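Local coordinates for ginlfy protein (Ginkgo biloba, PDB 4UDE) that probably acts as a DNA-binding transcription factor of the FLO/LFY family, the part described here being its SAM oligomerization domain, at residues A[13-18]-A[36-41]; A[48-53]-A[68-73]. All blocks are in the same frame, centred on the assembly; numbering follows the deposited sequence.

Both contacts are buried, and both belong to the five-helix SAM domain, their centres about 9 Å apart. Contact 1 brings the end of helix 2-15 to the short helix 35-39; contact 2 packs helix 43-55 against the long helix 63-83. The two meet directly, because Phe15 of contact 1 also presses on Ala72 and Ile69 in the 68-73 segment. Neither has a hydrogen bond between its segments. Contact 1 is purely aliphatic and aromatic, and its side-chain polar bonds, Glu13 with Arg16 and Asn36 with Asn40, lie at exposed residues, whereas contact 2 adds the methylene chain of a lysine, whose ammonium end reaches across to helix 43-55 and forms a salt bridge with Asp47.

Contact 1: residues A[13-18]-A[36-41]; sequences ELFRHY and NTLVNM
The backbones of 13-18 and 36-41 stay well apart: even the nearest CA atoms, of Leu14 and Leu38, are 10.0 Å from each other. In this SAM domain the 13-18 segment is the last turn of helix 2-15 running into a type II beta turn from Phe15 to Tyr18, closed by the bond from Tyr18 N to Phe15 O, while 36-41 ends the short helix 35-39. Side chains alone span the distance, and one methyl does most of the work: CD1 of Leu38 lies 4.0 Å from Leu14 CD2 and equally far from Phe15 CZ. Leu14 extends toward it with CG anti to the backbone N (chi1 175°). The Phe15 ring, crossed by the Leu38 side chain at about a right angle, meets this methyl obliquely through CZ and CE2. Leu14 CD2 also rests over one face of that ring, 3.7 Å above its plane and offset toward the rim, so the two residues of helix 2-15 present a joint apolar surface. Met28 of helix 22-30 touches both Phe15 and Leu38, and Leu46 of helix 43-55 packs on Leu38, which sets the contact within the hydrophobic core of the bundle. Two local polar bonds flank the apolar contact. Arg16 NH2 reaches Glu13 OE2 at 2.6 Å, a salt bridge that meets the anti side of the carboxylate from well out of its plane. Beyond Leu38, Asn40 folds back on the helix before it, its ND2 giving a nearly straight bond (173°) to Asn36 O at 3.0 Å.

Contact 2: residues A[48-53]-A[68-73]; sequences DVIRTL and GIKSAV
Ile50 holds CG1 anti to its carbonyl carbon (chi1 -74°) and continues with CD1 extended toward helix 63-83, where Lys70, bent at chi2, chi3 and chi4, lays its methylenes against that methyl. Ile50 CD1 lies 3.8 Å from Lys70 CG and nearly as close to CD; the same CD1 also touches Ile69 CG2, at 4.1 Å. One turn further along helix 43-55, Leu53 CD1 makes a looser contact with Ile69 CD1 at 4.5 Å. The bend in Lys70 lets its aliphatic part help bury Ile50 while NZ reaches across to a salt bridge with Asp47 of helix 43-55. Phe15 of helix 2-15 packs on Ile69, joining the Ile50-Ile69 contact to the rest of the core. Away from the interface, Arg51 NH1 binds Asp48 OD1 at 3.0 Å, and Asp48 OD1 is also bonded to Gln44. Asp48 O takes two bonds from Thr52, from N and from OG1, which arrive on opposite faces of its plane. The segment axes approach to 11.5 Å at 146°, a roughly antiparallel packing of helix 43-55 on the long C-terminal helix of the SAM fold.

Contact 1: residues A[13-18]-A[36-41]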
loop_
_atom_site.group_PDB
_atom_site.type_symbol
_atom_site.label_atom_id
_atom_site.label_comp_id
_atom_site.label_asym_id
_atom_site.label_seq_id
_atom_site.Cartn_x
_atom_site.Cartn_y
_atom_site.Cartn_z
ATOM N N GLU A 13 1.736 -8.491 -3.926
ATOM C CA GLU A 13 2.164 -9.405 -2.871
ATOM C C GLU A 13 1.918 -8.846 -1.481
ATOM O O GLU A 13 1.483 -9.593 -0.610
ATOM C CB GLU A 13 3.641 -9.797 -3.040
ATOM C CG GLU A 13 3.865 -10.782 -4.175
ATOM C CD GLU A 13 3.039 -12.051 -4.083
ATOM O OE1 GLU A 13 3.170 -12.784 -3.073
ATOM O OE2 GLU A 13 2.236 -12.292 -5.014
ATOM N N LEU A 14 2.218 -7.554 -1.257
ATOM C CA LEU A 14 1.989 -6.926 0.044
ATOM C C LEU A 14 0.489 -6.858 0.418
ATOM O O LEU A 14 0.102 -7.152 1.552
ATOM C CB LEU A 14 2.595 -5.501 0.081
ATOM C CG LEU A 14 2.342 -4.646 1.363
ATOM C CD1 LEU A 14 3.033 -5.235 2.583
ATOM C CD2 LEU A 14 2.777 -3.227 1.159
ATOM N N PHE A 15 -0.328 -6.436 -0.542
ATOM C CA PHE A 15 -1.747 -6.177 -0.344
ATOM C C PHE A 15 -2.702 -7.353 -0.580
ATOM O O PHE A 15 -3.908 -7.196 -0.354
ATOM C CB PHE A 15 -2.138 -4.920 -1.125
ATOM C CG PHE A 15 -1.488 -3.662 -0.585
ATOM C CD1 PHE A 15 -1.720 -3.244 0.720
ATOM C CD2 PHE A 15 -0.701 -2.863 -1.402
ATOM C CE1 PHE A 15 -1.116 -2.087 1.221
ATOM C CE2 PHE A 15 -0.113 -1.692 -0.911
ATOM C CZ PHE A 15 -0.330 -1.306 0.393
ATOM N N ARG A 16 -2.166 -8.526 -0.997
ATOM C CA ARG A 16 -2.954 -9.738 -1.254
ATOM C C ARG A 16 -3.641 -10.189 0.045
ATOM O O ARG A 16 -2.979 -10.306 1.074
ATOM C CB ARG A 16 -2.062 -10.867 -1.830
ATOM C CG ARG A 16 -2.848 -11.920 -2.627
ATOM C CD ARG A 16 -1.971 -13.067 -3.140
ATOM N NE ARG A 16 -0.920 -12.605 -4.056
ATOM C CZ ARG A 16 -1.103 -12.320 -5.344
ATOM N NH1 ARG A 16 -2.300 -12.460 -5.900
ATOM N NH2 ARG A 16 -0.094 -11.885 -6.084
ATOM N N HIS A 17 -4.950 -10.427 -0.000
ATOM C CA HIS A 17 -5.780 -10.836 1.167
ATOM C C HIS A 17 -6.183 -9.622 2.021
ATOM O O HIS A 17 -6.781 -9.798 3.078
ATOM C CB HIS A 17 -5.142 -11.937 2.067
ATOM C CG HIS A 17 -4.503 -13.088 1.343
ATOM N ND1 HIS A 17 -5.230 -13.901 0.473
ATOM C CD2 HIS A 17 -3.227 -13.544 1.409
ATOM C CE1 HIS A 17 -4.367 -14.801 0.026
ATOM N NE2 HIS A 17 -3.149 -14.627 0.561
ATOM N N TYR A 18 -5.889 -8.396 1.538
ATOM C CA TYR A 18 -6.240 -7.164 2.226
ATOM C C TYR A 18 -7.262 -6.307 1.499
ATOM O O TYR A 18 -7.566 -5.219 1.953
ATOM C CB TYR A 18 -4.986 -6.400 2.665
ATOM C CG TYR A 18 -4.222 -7.146 3.742
ATOM C CD1 TYR A 18 -4.531 -6.976 5.089
ATOM C CD2 TYR A 18 -3.194 -8.031 3.411
ATOM C CE1 TYR A 18 -3.838 -7.666 6.084
ATOM C CE2 TYR A 18 -2.493 -8.728 4.399
ATOM C CZ TYR A 18 -2.823 -8.544 5.734
ATOM O OH TYR A 18 -2.147 -9.217 6.720
ATOM N N ASN A 36 9.163 -1.052 0.819
ATOM C CA ASN A 36 10.136 -0.503 1.780
ATOM C C ASN A 36 9.751 0.880 2.285
ATOM O O ASN A 36 9.860 1.148 3.481
ATOM C CB ASN A 36 11.548 -0.507 1.209
ATOM C CG ASN A 36 12.241 -1.827 1.390
ATOM O OD1 ASN A 36 11.620 -2.827 1.680
ATOM N ND2 ASN A 36 13.556 -1.845 1.325
ATOM N N THR A 37 9.243 1.725 1.399
ATOM C CA THR A 37 8.774 3.055 1.760
ATOM C C THR A 37 7.589 2.956 2.718
ATOM O O THR A 37 7.634 3.566 3.775
ATOM C CB THR A 37 8.445 3.859 0.507
ATOM O OG1 THR A 37 9.653 4.083 -0.209
ATOM C CG2 THR A 37 7.743 5.182 0.821
ATOM N N LEU A 38 6.553 2.183 2.344
ATOM C CA LEU A 38 5.332 1.982 3.137
ATOM C C LEU A 38 5.594 1.421 4.541
ATOM O O LEU A 38 5.044 1.956 5.501
ATOM C CB LEU A 38 4.302 1.124 2.376
ATOM C CG LEU A 38 3.768 1.720 1.062
ATOM C CD1 LEU A 38 3.202 0.619 0.156
ATOM C CD2 LEU A 38 2.716 2.837 1.318
ATOM N N VAL A 39 6.488 0.425 4.679
ATOM C CA VAL A 39 6.801 -0.159 6.006
ATOM C C VAL A 39 7.580 0.783 6.950
ATOM O O VAL A 39 7.659 0.536 8.160
ATOM C CB VAL A 39 7.349 -1.612 5.990
ATOM C CG1 VAL A 39 6.476 -2.516 5.113
ATOM C CG2 VAL A 39 8.815 -1.671 5.558
ATOM N N ASN A 40 8.124 1.871 6.400
ATOM C CA ASN A 40 8.859 2.832 7.202
ATOM C C ASN A 40 8.078 4.110 7.439
ATOM O O ASN A 40 8.613 5.051 8.034
ATOM C CB ASN A 40 10.228 3.091 6.573
ATOM C CG ASN A 40 11.221 2.043 6.956
ATOM O OD1 ASN A 40 11.734 2.039 8.071
ATOM N ND2 ASN A 40 11.390 1.061 6.105
ATOM N N MET A 41 6.803 4.152 6.967
ATOM C CA MET A 41 5.936 5.316 7.142
ATOM C C MET A 41 5.148 5.182 8.433
ATOM O O MET A 41 4.883 4.075 8.866
ATOM C CB MET A 41 4.963 5.454 5.949
ATOM C CG MET A 41 5.606 6.100 4.742
ATOM S SD MET A 41 4.656 5.906 3.199
ATOM C CE MET A 41 3.152 6.775 3.607
#

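Contact 2: residues A[48-53]-A[68-73]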
loop_
_atom_site.group_PDB
_atom_site.type_symbol
_atom_site.label_atom_id
_atom_site.label_comp_id
_atom_site.label_asym_id
_atom_site.label_seq_id
_atom_site.Cartn_x
_atom_site.Cartn_y
_atom_site.Cartn_z
ATOM N N ASP A 48 -2.595 10.083 5.505
ATOM C CA ASP A 48 -2.391 11.184 4.573
ATOM C C ASP A 48 -2.372 10.701 3.116
ATOM O O ASP A 48 -2.956 11.354 2.244
ATOM C CB ASP A 48 -1.086 11.933 4.911
ATOM C CG ASP A 48 -1.013 12.621 6.280
ATOM O OD1 ASP A 48 -2.080 12.857 6.899
ATOM O OD2 ASP A 48 0.106 12.899 6.740
ATOM N N VAL A 49 -1.678 9.582 2.844
ATOM C CA VAL A 49 -1.616 9.022 1.493
ATOM C C VAL A 49 -3.005 8.488 1.076
ATOM O O VAL A 49 -3.403 8.651 -0.066
ATOM C CB VAL A 49 -0.483 7.967 1.383
ATOM C CG1 VAL A 49 -0.564 7.179 0.079
ATOM C CG2 VAL A 49 0.870 8.649 1.499
ATOM N N ILE A 50 -3.732 7.877 2.002
ATOM C CA ILE A 50 -5.076 7.375 1.729
ATOM C C ILE A 50 -6.011 8.541 1.319
ATOM O O ILE A 50 -6.703 8.449 0.298
ATOM C CB ILE A 50 -5.595 6.485 2.889
ATOM C CG1 ILE A 50 -4.869 5.117 2.850
ATOM C CG2 ILE A 50 -7.114 6.296 2.807
ATOM C CD1 ILE A 50 -4.853 4.327 4.192
ATOM N N ARG A 51 -5.915 9.664 2.044
ATOM C CA ARG A 51 -6.650 10.896 1.767
ATOM C C ARG A 51 -6.228 11.484 0.387
ATOM O O ARG A 51 -7.084 11.930 -0.378
ATOM C CB ARG A 51 -6.376 11.902 2.894
ATOM C CG ARG A 51 -7.492 12.900 3.140
ATOM C CD ARG A 51 -7.165 13.858 4.293
ATOM N NE ARG A 51 -6.903 13.167 5.566
ATOM C CZ ARG A 51 -5.710 13.102 6.160
ATOM N NH1 ARG A 51 -4.650 13.687 5.609
ATOM N NH2 ARG A 51 -5.570 12.447 7.307
ATOM N N THR A 52 -4.921 11.482 0.091
ATOM C CA THR A 52 -4.306 11.940 -1.167
ATOM C C THR A 52 -4.860 11.110 -2.365
ATOM O O THR A 52 -5.208 11.679 -3.393
ATOM C CB THR A 52 -2.762 11.854 -0.997
ATOM O OG1 THR A 52 -2.381 12.828 -0.033
ATOM C CG2 THR A 52 -1.973 12.083 -2.276
ATOM N N LEU A 53 -4.936 9.775 -2.223
ATOM C CA LEU A 53 -5.480 8.899 -3.258
ATOM C C LEU A 53 -6.902 9.338 -3.692
ATOM O O LEU A 53 -7.179 9.441 -4.889
ATOM C CB LEU A 53 -5.493 7.448 -2.761
ATOM C CG LEU A 53 -4.191 6.669 -2.870
ATOM C CD1 LEU A 53 -4.222 5.425 -1.964
ATOM C CD2 LEU A 53 -3.951 6.237 -4.276
ATOM N N GLY A 68 -7.831 -2.028 4.764
ATOM C CA GLY A 68 -6.931 -3.032 4.178
ATOM C C GLY A 68 -5.507 -2.567 3.933
ATOM O O GLY A 68 -4.558 -3.316 4.187
ATOM N N ILE A 69 -5.324 -1.332 3.431
ATOM C CA ILE A 69 -3.972 -0.773 3.186
ATOM C C ILE A 69 -3.230 -0.687 4.496
ATOM O O ILE A 69 -2.087 -1.136 4.586
ATOM C CB ILE A 69 -4.014 0.604 2.422
ATOM C CG1 ILE A 69 -4.536 0.440 0.969
ATOM C CG2 ILE A 69 -2.638 1.365 2.470
ATOM C CD1 ILE A 69 -5.086 1.709 0.329
ATOM N N LYS A 70 -3.899 -0.164 5.535
ATOM C CA LYS A 70 -3.305 -0.011 6.875
ATOM C C LYS A 70 -3.009 -1.357 7.534
ATOM O O LYS A 70 -1.953 -1.508 8.135
ATOM C CB LYS A 70 -4.222 0.814 7.789
ATOM C CG LYS A 70 -4.555 2.222 7.287
ATOM C CD LYS A 70 -3.514 3.281 7.699
ATOM C CE LYS A 70 -3.418 3.527 9.194
ATOM N NZ LYS A 70 -4.728 3.901 9.810
ATOM N N SER A 71 -3.936 -2.321 7.440
ATOM C CA SER A 71 -3.776 -3.661 8.026
ATOM C C SER A 71 -2.633 -4.427 7.374
ATOM O O SER A 71 -1.887 -5.117 8.078
ATOM C CB SER A 71 -5.074 -4.456 7.897
ATOM O OG SER A 71 -6.005 -4.048 8.887
ATOM N N ALA A 72 -2.489 -4.294 6.027
ATOM C CA ALA A 72 -1.431 -4.963 5.272
ATOM C C ALA A 72 -0.063 -4.438 5.702
ATOM O O ALA A 72 0.835 -5.241 5.925
ATOM C CB ALA A 72 -1.636 -4.763 3.771
ATOM N N VAL A 73 0.067 -3.106 5.910
ATOM C CA VAL A 73 1.326 -2.483 6.369
ATOM C C VAL A 73 1.616 -2.875 7.843
ATOM O O VAL A 73 2.738 -3.268 8.146
ATOM C CB VAL A 73 1.368 -0.952 6.102
ATOM C CG1 VAL A 73 2.650 -0.312 6.662
ATOM C CG2 VAL A 73 1.252 -0.664 4.608
#